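PDB 2II2: alpha-11 giardin from Giardia intestinalis, which binds calcium as a member of the annexin family and probably helps the parasite attach to intestinal mucosa and remodel its cytoskeleton. Local coordinates for residues A[55-60]-A[68-73]; A[91-96]-A[215-220]; A[232-237]-A[271-276]; A[238-243]-A[254-259]. All blocks are in the same frame, centred on the assembly; numbering follows the deposited sequence.

Contact 1 (A[55-60]-A[68-73]); sequences FLKKCI and VMALGW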
# COMPACT_ATOMS: atom_id res chain seq x y z
N PHE A 55 4.71 -8.66 -21.49
CA PHE A 55 5.81 -9.55 -21.86
C PHE A 55 6.56 -10.02 -20.63
O PHE A 55 6.89 -11.17 -20.52
CB PHE A 55 6.74 -8.86 -22.85
CG PHE A 55 7.86 -9.73 -23.37
CD1 PHE A 55 7.57 -10.84 -24.16
CD2 PHE A 55 9.20 -9.43 -23.11
CE1 PHE A 55 8.58 -11.66 -24.65
CE2 PHE A 55 10.22 -10.25 -23.58
CZ PHE A 55 9.92 -11.36 -24.37
N LEU A 56 6.83 -9.10 -19.69
CA LEU A 56 7.44 -9.49 -18.42
C LEU A 56 6.59 -10.58 -17.74
O LEU A 56 7.13 -11.59 -17.30
CB LEU A 56 7.64 -8.26 -17.54
CG LEU A 56 8.31 -8.47 -16.18
CD1 LEU A 56 8.98 -7.19 -15.72
CD2 LEU A 56 7.31 -8.93 -15.13
N LYS A 57 5.27 -10.39 -17.71
CA LYS A 57 4.40 -11.37 -17.06
C LYS A 57 4.39 -12.70 -17.81
O LYS A 57 4.29 -13.76 -17.19
CB LYS A 57 3.00 -10.82 -16.92
CG LYS A 57 2.83 -9.73 -15.88
CD LYS A 57 1.36 -9.33 -15.79
CE LYS A 57 1.12 -8.08 -14.96
NZ LYS A 57 -0.27 -7.57 -15.15
N LYS A 58 4.51 -12.64 -19.14
CA LYS A 58 4.54 -13.84 -19.97
C LYS A 58 5.80 -14.66 -19.72
O LYS A 58 5.78 -15.89 -19.80
CB LYS A 58 4.43 -13.48 -21.45
CG LYS A 58 4.15 -14.67 -22.38
CD LYS A 58 4.24 -14.28 -23.85
CE LYS A 58 4.05 -15.47 -24.80
NZ LYS A 58 5.03 -16.59 -24.59
N CYS A 59 6.90 -13.98 -19.41
CA CYS A 59 8.19 -14.62 -19.23
C CYS A 59 8.43 -15.11 -17.80
O CYS A 59 9.07 -16.14 -17.59
CB CYS A 59 9.30 -13.64 -19.61
SG CYS A 59 9.40 -13.32 -21.38
N ILE A 60 7.97 -14.32 -16.83
CA ILE A 60 8.23 -14.55 -15.41
C ILE A 60 7.04 -15.25 -14.76
O ILE A 60 5.91 -14.77 -14.82
CB ILE A 60 8.51 -13.21 -14.69
CG1 ILE A 60 9.73 -12.50 -15.29
CG2 ILE A 60 8.70 -13.40 -13.18
CD1 ILE A 60 11.02 -13.32 -15.33
N VAL A 68 5.73 -7.81 -7.76
CA VAL A 68 6.51 -6.63 -7.40
C VAL A 68 7.13 -6.00 -8.64
O VAL A 68 7.21 -4.77 -8.78
CB VAL A 68 7.55 -6.92 -6.28
CG1 VAL A 68 8.74 -7.72 -6.79
CG2 VAL A 68 8.01 -5.60 -5.68
N MET A 69 7.55 -6.84 -9.58
CA MET A 69 8.13 -6.33 -10.83
C MET A 69 7.08 -5.66 -11.73
O MET A 69 7.32 -4.57 -12.30
CB MET A 69 8.83 -7.47 -11.58
CG MET A 69 10.20 -7.80 -11.08
SD MET A 69 11.30 -6.41 -11.43
CE MET A 69 12.81 -6.91 -10.61
N ALA A 70 5.93 -6.32 -11.88
CA ALA A 70 4.88 -5.76 -12.72
C ALA A 70 4.30 -4.47 -12.18
O ALA A 70 4.00 -3.57 -12.95
CB ALA A 70 3.77 -6.78 -12.98
N LEU A 71 4.15 -4.40 -10.85
CA LEU A 71 3.69 -3.17 -10.24
C LEU A 71 4.77 -2.10 -10.28
O LEU A 71 4.51 -0.94 -10.65
CB LEU A 71 3.23 -3.41 -8.80
CG LEU A 71 1.95 -4.23 -8.60
CD1 LEU A 71 1.73 -4.47 -7.11
CD2 LEU A 71 0.71 -3.56 -9.23
N GLY A 72 6.00 -2.48 -9.92
CA GLY A 72 7.10 -1.52 -9.84
C GLY A 72 7.46 -0.92 -11.20
O GLY A 72 7.81 0.26 -11.28
N TRP A 73 7.37 -1.70 -12.27
CA TRP A 73 7.66 -1.18 -13.62
C TRP A 73 6.57 -0.29 -14.21
O TRP A 73 6.82 0.41 -15.18
CB TRP A 73 7.95 -2.35 -14.59
CG TRP A 73 9.37 -2.73 -14.61
CD1 TRP A 73 9.99 -3.74 -13.93
CD2 TRP A 73 10.38 -2.07 -15.37
NE1 TRP A 73 11.33 -3.75 -14.24
CE2 TRP A 73 11.60 -2.74 -15.12
CE3 TRP A 73 10.37 -0.99 -16.26
CZ2 TRP A 73 12.81 -2.36 -15.72
CZ3 TRP A 73 11.58 -0.61 -16.87
CH2 TRP A 73 12.78 -1.29 -16.58

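Contact 2 (A[91-96]-A[215-220]); sequences VNDFRA and DKENAR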
# COMPACT_ATOMS: atom_id res chain seq x y z
N VAL A 91 -13.98 -12.00 -3.45
CA VAL A 91 -14.27 -11.43 -2.12
C VAL A 91 -13.36 -10.19 -1.96
O VAL A 91 -12.16 -10.24 -2.24
CB VAL A 91 -14.04 -12.43 -0.99
CG1 VAL A 91 -14.29 -11.80 0.35
CG2 VAL A 91 -14.93 -13.67 -1.17
N ASN A 92 -13.92 -9.07 -1.51
CA ASN A 92 -13.13 -7.85 -1.39
C ASN A 92 -11.91 -8.04 -0.51
O ASN A 92 -12.02 -8.48 0.64
CB ASN A 92 -13.96 -6.69 -0.85
CG ASN A 92 -15.00 -6.23 -1.85
OD1 ASN A 92 -14.81 -6.31 -3.06
ND2 ASN A 92 -16.11 -5.71 -1.33
N ASP A 93 -10.75 -7.71 -1.06
CA ASP A 93 -9.50 -7.71 -0.29
C ASP A 93 -9.33 -6.30 0.24
O ASP A 93 -8.80 -5.38 -0.44
CB ASP A 93 -8.33 -8.07 -1.20
CG ASP A 93 -6.99 -8.05 -0.48
OD1 ASP A 93 -6.96 -7.61 0.68
OD2 ASP A 93 -5.97 -8.46 -1.08
N PHE A 94 -9.85 -6.07 1.45
CA PHE A 94 -9.75 -4.75 2.03
C PHE A 94 -8.31 -4.32 2.24
O PHE A 94 -8.02 -3.11 2.21
CB PHE A 94 -10.51 -4.66 3.36
CG PHE A 94 -12.00 -4.57 3.18
CD1 PHE A 94 -12.81 -5.57 3.67
CD2 PHE A 94 -12.58 -3.50 2.52
CE1 PHE A 94 -14.21 -5.50 3.54
CE2 PHE A 94 -13.98 -3.42 2.37
CZ PHE A 94 -14.78 -4.42 2.88
N ARG A 95 -7.40 -5.25 2.50
CA ARG A 95 -6.01 -4.82 2.73
C ARG A 95 -5.51 -4.05 1.49
O ARG A 95 -4.88 -3.01 1.62
CB ARG A 95 -5.09 -6.00 3.02
CG ARG A 95 -5.37 -6.69 4.33
CD ARG A 95 -4.29 -7.72 4.60
NE ARG A 95 -4.40 -8.28 5.94
CZ ARG A 95 -5.27 -9.23 6.30
NH1 ARG A 95 -6.09 -9.78 5.40
NH2 ARG A 95 -5.30 -9.67 7.55
N ALA A 96 -5.80 -4.60 0.31
CA ALA A 96 -5.32 -4.02 -0.94
C ALA A 96 -6.05 -2.70 -1.25
O ALA A 96 -5.45 -1.72 -1.68
CB ALA A 96 -5.48 -4.99 -2.09
N ASP A 215 -10.82 -8.42 14.06
CA ASP A 215 -10.69 -8.65 12.62
C ASP A 215 -9.46 -7.89 12.13
O ASP A 215 -9.36 -6.69 12.30
CB ASP A 215 -11.95 -8.20 11.88
CG ASP A 215 -11.84 -8.39 10.39
OD1 ASP A 215 -12.26 -9.44 9.89
OD2 ASP A 215 -11.35 -7.48 9.72
N LYS A 216 -8.53 -8.62 11.54
CA LYS A 216 -7.23 -8.09 11.19
C LYS A 216 -7.29 -7.02 10.11
O LYS A 216 -6.53 -6.04 10.16
CB LYS A 216 -6.32 -9.24 10.76
CG LYS A 216 -5.97 -10.23 11.86
CD LYS A 216 -5.06 -11.33 11.31
CE LYS A 216 -4.46 -12.21 12.42
NZ LYS A 216 -5.39 -13.28 12.89
N GLU A 217 -8.20 -7.17 9.15
CA GLU A 217 -8.37 -6.19 8.10
C GLU A 217 -8.83 -4.89 8.67
O GLU A 217 -8.34 -3.83 8.26
CB GLU A 217 -9.39 -6.66 7.06
CG GLU A 217 -8.81 -7.58 6.05
CD GLU A 217 -9.76 -7.86 4.92
OE1 GLU A 217 -10.95 -8.15 5.19
OE2 GLU A 217 -9.31 -7.80 3.76
N ASN A 218 -9.79 -4.95 9.60
CA ASN A 218 -10.30 -3.76 10.27
C ASN A 218 -9.17 -3.04 11.02
O ASN A 218 -8.93 -1.84 10.82
CB ASN A 218 -11.41 -4.07 11.29
CG ASN A 218 -12.81 -4.27 10.65
OD1 ASN A 218 -13.12 -3.73 9.59
ND2 ASN A 218 -13.65 -5.05 11.33
N ALA A 219 -8.47 -3.77 11.89
CA ALA A 219 -7.42 -3.17 12.72
C ALA A 219 -6.34 -2.55 11.86
O ALA A 219 -5.89 -1.44 12.09
CB ALA A 219 -6.82 -4.21 13.67
N ARG A 220 -5.91 -3.31 10.85
CA ARG A 220 -4.85 -2.85 9.98
C ARG A 220 -5.26 -1.58 9.24
O ARG A 220 -4.47 -0.61 9.13
CB ARG A 220 -4.50 -3.94 8.98
CG ARG A 220 -3.46 -3.59 7.93
CD ARG A 220 -3.42 -4.69 6.92
NE ARG A 220 -2.45 -4.55 5.84
CZ ARG A 220 -2.64 -3.79 4.76
NH1 ARG A 220 -3.78 -3.09 4.58
NH2 ARG A 220 -1.70 -3.72 3.82

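Contact 3 (A[232-237]-A[271-276]); sequences PARAVA and WVHYAC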
# COMPACT_ATOMS: atom_id res chain seq x y z
N PRO A 232 2.75 10.18 5.87
CA PRO A 232 2.45 9.18 4.85
C PRO A 232 3.37 7.97 4.87
O PRO A 232 2.90 6.83 4.74
CB PRO A 232 2.55 9.98 3.57
CG PRO A 232 1.99 11.31 4.00
CD PRO A 232 2.64 11.55 5.34
N ALA A 233 4.67 8.18 5.03
CA ALA A 233 5.59 7.05 4.98
C ALA A 233 5.51 6.16 6.21
O ALA A 233 5.96 5.03 6.18
CB ALA A 233 7.03 7.56 4.76
N ARG A 234 4.96 6.71 7.29
CA ARG A 234 4.71 5.93 8.49
C ARG A 234 3.58 4.92 8.26
O ARG A 234 3.61 3.81 8.80
CB ARG A 234 4.42 6.87 9.68
CG ARG A 234 4.51 6.18 11.02
CD ARG A 234 4.55 7.21 12.10
NE ARG A 234 4.74 6.60 13.40
CZ ARG A 234 4.79 7.28 14.54
NH1 ARG A 234 4.69 8.60 14.52
NH2 ARG A 234 4.94 6.62 15.69
N ALA A 235 2.56 5.33 7.51
CA ALA A 235 1.50 4.40 7.13
C ALA A 235 2.09 3.26 6.30
O ALA A 235 1.72 2.11 6.50
CB ALA A 235 0.43 5.10 6.33
N VAL A 236 3.00 3.61 5.37
CA VAL A 236 3.63 2.59 4.56
C VAL A 236 4.48 1.66 5.42
O VAL A 236 4.43 0.44 5.27
CB VAL A 236 4.48 3.24 3.45
CG1 VAL A 236 5.27 2.18 2.66
CG2 VAL A 236 3.60 4.03 2.50
N ALA A 237 5.25 2.23 6.35
CA ALA A 237 6.05 1.40 7.26
C ALA A 237 5.17 0.45 8.06
O ALA A 237 5.52 -0.73 8.22
CB ALA A 237 6.84 2.27 8.20
N TRP A 271 11.57 3.36 5.68
CA TRP A 271 12.55 2.71 6.58
C TRP A 271 12.81 3.52 7.85
O TRP A 271 13.15 2.96 8.89
CB TRP A 271 13.86 2.40 5.85
CG TRP A 271 14.51 3.55 5.17
CD1 TRP A 271 14.45 3.84 3.84
CD2 TRP A 271 15.41 4.48 5.77
NE1 TRP A 271 15.23 4.94 3.58
CE2 TRP A 271 15.82 5.36 4.75
CE3 TRP A 271 15.88 4.68 7.07
CZ2 TRP A 271 16.72 6.43 4.98
CZ3 TRP A 271 16.75 5.73 7.31
CH2 TRP A 271 17.15 6.61 6.27
N VAL A 272 12.67 4.84 7.77
CA VAL A 272 12.83 5.71 8.95
C VAL A 272 11.82 5.33 10.02
O VAL A 272 12.16 5.17 11.19
CB VAL A 272 12.63 7.22 8.56
CG1 VAL A 272 12.66 8.11 9.80
CG2 VAL A 272 13.69 7.68 7.56
N HIS A 273 10.56 5.22 9.61
CA HIS A 273 9.49 4.90 10.52
C HIS A 273 9.46 3.45 10.89
O HIS A 273 8.92 3.09 11.93
CB HIS A 273 8.16 5.27 9.91
CG HIS A 273 8.06 6.71 9.59
ND1 HIS A 273 7.84 7.67 10.55
CD2 HIS A 273 8.18 7.37 8.41
CE1 HIS A 273 7.80 8.86 9.97
NE2 HIS A 273 7.99 8.70 8.67
N TYR A 274 9.98 2.60 10.02
CA TYR A 274 9.99 1.18 10.31
C TYR A 274 10.87 0.86 11.52
O TYR A 274 10.69 -0.16 12.20
CB TYR A 274 10.41 0.38 9.08
CG TYR A 274 10.31 -1.12 9.28
CD1 TYR A 274 9.17 -1.83 8.90
CD2 TYR A 274 11.34 -1.86 9.89
CE1 TYR A 274 9.09 -3.22 9.12
CE2 TYR A 274 11.25 -3.22 10.12
CZ TYR A 274 10.12 -3.89 9.73
OH TYR A 274 10.00 -5.22 9.94
N ALA A 275 11.84 1.74 11.78
CA ALA A 275 12.83 1.52 12.83
C ALA A 275 12.22 1.23 14.22
O ALA A 275 12.85 0.54 15.05
CB ALA A 275 13.82 2.69 12.88
N CYS A 276 10.98 1.68 14.43
CA CYS A 276 10.10 1.35 15.57
C CYS A 276 10.19 -0.17 15.84
O CYS A 276 10.33 -0.63 16.98
CB CYS A 276 8.61 1.76 15.24
SG CYS A 276 7.39 1.35 16.48
O HOH W 1 6.39 4.07 13.21

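Contact 4 (A[238-243]-A[254-259]); sequences YAFHSA and EQAARI. With SO4 (sulfate ion), chain C.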
# COMPACT_ATOMS: atom_id res chain seq x y z
N TYR A 238 4.05 0.94 8.61
CA TYR A 238 3.14 0.07 9.38
C TYR A 238 2.60 -1.06 8.49
O TYR A 238 2.58 -2.21 8.91
CB TYR A 238 1.99 0.91 9.96
CG TYR A 238 0.96 0.01 10.59
CD1 TYR A 238 1.10 -0.45 11.89
CD2 TYR A 238 -0.13 -0.44 9.85
CE1 TYR A 238 0.18 -1.33 12.42
CE2 TYR A 238 -1.05 -1.33 10.36
CZ TYR A 238 -0.91 -1.77 11.64
OH TYR A 238 -1.84 -2.67 12.12
N ALA A 239 2.18 -0.72 7.28
CA ALA A 239 1.64 -1.72 6.37
C ALA A 239 2.70 -2.78 6.07
O ALA A 239 2.40 -3.99 6.03
CB ALA A 239 1.14 -1.08 5.11
N PHE A 240 3.93 -2.35 5.88
CA PHE A 240 5.03 -3.27 5.60
C PHE A 240 5.28 -4.19 6.79
O PHE A 240 5.45 -5.41 6.64
CB PHE A 240 6.30 -2.50 5.16
CG PHE A 240 7.29 -3.40 4.48
CD1 PHE A 240 7.16 -3.69 3.12
CD2 PHE A 240 8.32 -3.99 5.19
CE1 PHE A 240 8.02 -4.56 2.49
CE2 PHE A 240 9.21 -4.85 4.56
CZ PHE A 240 9.06 -5.13 3.19
N HIS A 241 5.27 -3.60 7.99
CA HIS A 241 5.36 -4.36 9.25
C HIS A 241 4.25 -5.42 9.32
O HIS A 241 4.48 -6.61 9.63
CB HIS A 241 5.26 -3.42 10.46
CG HIS A 241 5.39 -4.13 11.78
ND1 HIS A 241 6.51 -4.84 12.13
CD2 HIS A 241 4.54 -4.23 12.83
CE1 HIS A 241 6.35 -5.36 13.34
NE2 HIS A 241 5.16 -5.00 13.78
N SER A 242 3.03 -4.98 9.00
CA SER A 242 1.89 -5.88 9.05
C SER A 242 2.06 -7.07 8.10
O SER A 242 1.57 -8.17 8.39
CB SER A 242 0.62 -5.10 8.72
OG SER A 242 -0.51 -5.92 8.86
N ALA A 243 2.76 -6.86 6.99
CA ALA A 243 3.08 -7.94 6.04
C ALA A 243 4.16 -8.85 6.62
O ALA A 243 4.02 -10.08 6.62
CB ALA A 243 3.54 -7.37 4.74
N GLU A 254 2.62 -11.54 -0.77
CA GLU A 254 1.68 -10.78 -1.58
C GLU A 254 1.58 -9.32 -1.13
O GLU A 254 1.65 -8.39 -1.95
CB GLU A 254 0.31 -11.45 -1.48
CG GLU A 254 -0.83 -10.78 -2.12
CD GLU A 254 -2.15 -11.42 -1.74
OE1 GLU A 254 -2.27 -12.04 -0.64
OE2 GLU A 254 -3.10 -11.27 -2.54
N GLN A 255 1.39 -9.13 0.16
CA GLN A 255 1.28 -7.78 0.73
C GLN A 255 2.58 -7.01 0.56
O GLN A 255 2.59 -5.83 0.11
CB GLN A 255 0.90 -7.87 2.20
CG GLN A 255 -0.47 -8.43 2.44
CD GLN A 255 -0.69 -8.79 3.88
OE1 GLN A 255 -0.12 -8.16 4.78
NE2 GLN A 255 -1.58 -9.74 4.11
N ALA A 256 3.71 -7.64 0.87
CA ALA A 256 4.98 -6.95 0.76
C ALA A 256 5.27 -6.54 -0.69
O ALA A 256 5.82 -5.48 -0.95
CB ALA A 256 6.09 -7.81 1.32
N ALA A 257 4.91 -7.42 -1.65
CA ALA A 257 5.10 -7.12 -3.06
C ALA A 257 4.28 -5.89 -3.46
O ALA A 257 4.78 -5.00 -4.16
CB ALA A 257 4.73 -8.32 -3.91
N ARG A 258 3.02 -5.83 -3.03
CA ARG A 258 2.18 -4.69 -3.38
C ARG A 258 2.65 -3.38 -2.77
O ARG A 258 2.74 -2.36 -3.46
CB ARG A 258 0.75 -4.99 -2.97
CG ARG A 258 -0.20 -3.85 -3.21
CD ARG A 258 -1.63 -4.14 -2.77
NE ARG A 258 -1.76 -4.39 -1.34
CZ ARG A 258 -2.08 -5.56 -0.80
NH1 ARG A 258 -2.24 -6.67 -1.53
NH2 ARG A 258 -2.23 -5.61 0.51
N ILE A 259 2.93 -3.41 -1.47
CA ILE A 259 3.39 -2.23 -0.75
C ILE A 259 4.68 -1.71 -1.38
O ILE A 259 4.84 -0.50 -1.60
CB ILE A 259 3.55 -2.56 0.73
CG1 ILE A 259 2.20 -2.89 1.35
CG2 ILE A 259 4.24 -1.41 1.45
CD1 ILE A 259 2.29 -3.71 2.63
S SO4 C . 3.80 -3.50 17.46
O1 SO4 C . 2.91 -4.32 18.28
O2 SO4 C . 5.16 -4.02 17.59
O3 SO4 C . 3.38 -3.55 16.07
O4 SO4 C . 3.77 -2.11 17.93
O HOH W 2 0.24 -5.47 5.06
O HOH W 3 -1.66 -7.61 7.05

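Contact 1 (A[55-60]-A[68-73])
L56 fills the gap between helices 52-59 and 64-73, meeting M69 and W73 with its two methyl groups. Apolar contact carries most of this interface. L56 CG is anti to the backbone N (chi1 -178°) and heads for the facing helix, while chi2 (155°) sets the two methyls. L56 CD2 lies 4.1 Å from M69 CB, and L56 CD1 sits 4.0 Å from W73 CD1, approaching the indole obliquely. The leucine crosses both partners at about a right angle. M69 offers mainly its CB; the M69 side chain also touches V26, T29 and F305. L17 of helix 9-18 closes on L56 from another helix.

The two helices form a short antiparallel hairpin, the segment axes running at 172° and 10.1 Å apart. Such short hairpins recur throughout the all-helical annexin fold. The calcium site lies at one end of this hairpin: I60, just after helix 52-59, and E66, in the first turn of helix 64-73, bind calcium in a structure of this protein, although no ion is bound here.

A second kind of contact runs along the solvent side. K57 is extended beyond CG, and K57 CE packs 3.6 Å from A70 CB, so the aliphatic part of an exposed lysine borders a buried alanine. Its side chain also comes within about 4 Å of that of E66.

No hydrogen bond links residues 55-60 to 68-73. The indole N-H of W73 is instead satisfied by T29 OG1, while the W73 ring meets that of F52.

Contact 2 (A[91-96]-A[215-220])
D93 and E217 bring two carboxylates to the same helix start, D93 OD1 lying 3.9 Å from E217 OE2. D93 is the N-cap of helix 94-102, which in this all-helical annexin fold packs against the beginning of helix 216-230, and D93 OD1 accepts a weak capping bond from A96 N. E217 adds a second negative group from the other helix. Partial positive charge at a helix N-terminus would be expected to offset some of the repulsion between the two acids.

At F94 the acid makes its closest approach: F94 N donates to E217 OE2 at 2.9 Å, but the bond is weak because it is strongly bent, with an N-H...O angle of 121°. The other carboxylate oxygen, E217 OE1, lies at the edge of the phenyl ring, near its plane, 3.5 Å from F94 CD1. The F94 side chain also touches I132, A138 and C142.

R95 follows, and R95 N gives E217 OE2 another weak bond at 3.4 Å. Its side chain, extended from CG to NE, runs beside K216 and crosses E217 at about a right angle. E217 CG lies over one face of the R95 guanidinium; E217 OE2 is well out of that plane, 4.1 Å from R95 NH1, so the attraction is between charges only. R220 crosses R95 in turn, R95 CB lying over one face of its guanidinium. The like-charged R95 NE and R220 NE are 4.2 Å apart, which the salt bridge from R220 NH2 to D99 probably eases, while R220 NH1 donates weakly to R95 O across 3.2 Å.

Contact 3 (A[232-237]-A[271-276])
A single water joins R234 to H273: it accepts from R234 NE at 3.0 Å and donates to H273 O, also 3.0 Å away. No direct hydrogen bond crosses between the segments, so this bridge is the polar element of a contact otherwise built from a CH-pi contact and small apolar groups. R234 sets its CB over the face of the imidazole. R234 CB sits 3.7 Å from the centroid of the H273 ring, only 15° off the ring normal. R234 CG is anti to the backbone N (chi1 -165°), and the chain stays extended as far as NE. R234 CD passes 3.7 Å from H273 ND1, which lies oblique to the guanidinium beyond.

One helical turn on, A237 CB packs against H273 CB (3.7 Å) and the backbone N of Y274 (3.6 Å). A233 CB adds a touch on H273 CD2.

The contact thus sets the short, weakly bonded helix 270-274 against the first turns of helix 232-244. R234 also touches Y227 of helix 216-230, and Y274 reaches past the interface to bond with D283 of helix 280-287.

Contact 4 (A[238-243]-A[254-259])
I259 CD1 abuts the backbone and side chain of A239, lying 3.4 Å from A239 O and 3.8 Å from A239 CB. The other branch of the isoleucine, I259 CG2, comes to the edge of the F240 ring, near its plane, 4.1 Å from F240 CD1. Further along the ring, F240 CE1 meets A256 CB at 4.0 Å. Near the other end, A243 CB packs 3.7 Å from Q255 CB. Small residues on both helices let the backbones come close here.

The polar end of Q255 is held by solvent instead of by the facing helix. Q255 OE1 accepts from two waters: one, 2.7 Å away, also donates to A239 O at 2.8 Å, and the other is bonded to S242 OG. Both bridge the two helices and satisfy a buried amide oxygen. The CH groups of A243 flank the same oxygen, while R95 packs on the glutamine.

In the next shell, W306 meets F240 edge-to-face and F298 touches A256. R258, on the same helix as I259, turns to a salt bridge with D99. H241, stacked on W277, makes a weak hydrogen bond from NE2 to O3 of a sulfate probably from the crystallisation liquor.

Segment axes 8.7 Å apart and an interhelical angle of 157° describe a close antiparallel helix pair, the kind of buried packing from which the all-helical core of an annexin domain is built.

Along the chain, contacts 1, 2 and 3 come in series, and contact 4 is nested inside the loop that contact 3 closes. Contacts 3 and 4 share helix 232-244 and have centres 12 Å apart; Y274 packs on F240 and H241, and V236 on I259. Contact 2 is equally far from contact 4, touching it where R95 and A96 pack against Q255 and R258, so it ties helix 94-102 to the C-terminal helices. Contact 1 lies 18 Å from contact 4 between centres, yet V68 and L71 pack on A257 and R258. The hairpin that carries the calcium site thus packs on helix 249-263, which also takes part in contact 4.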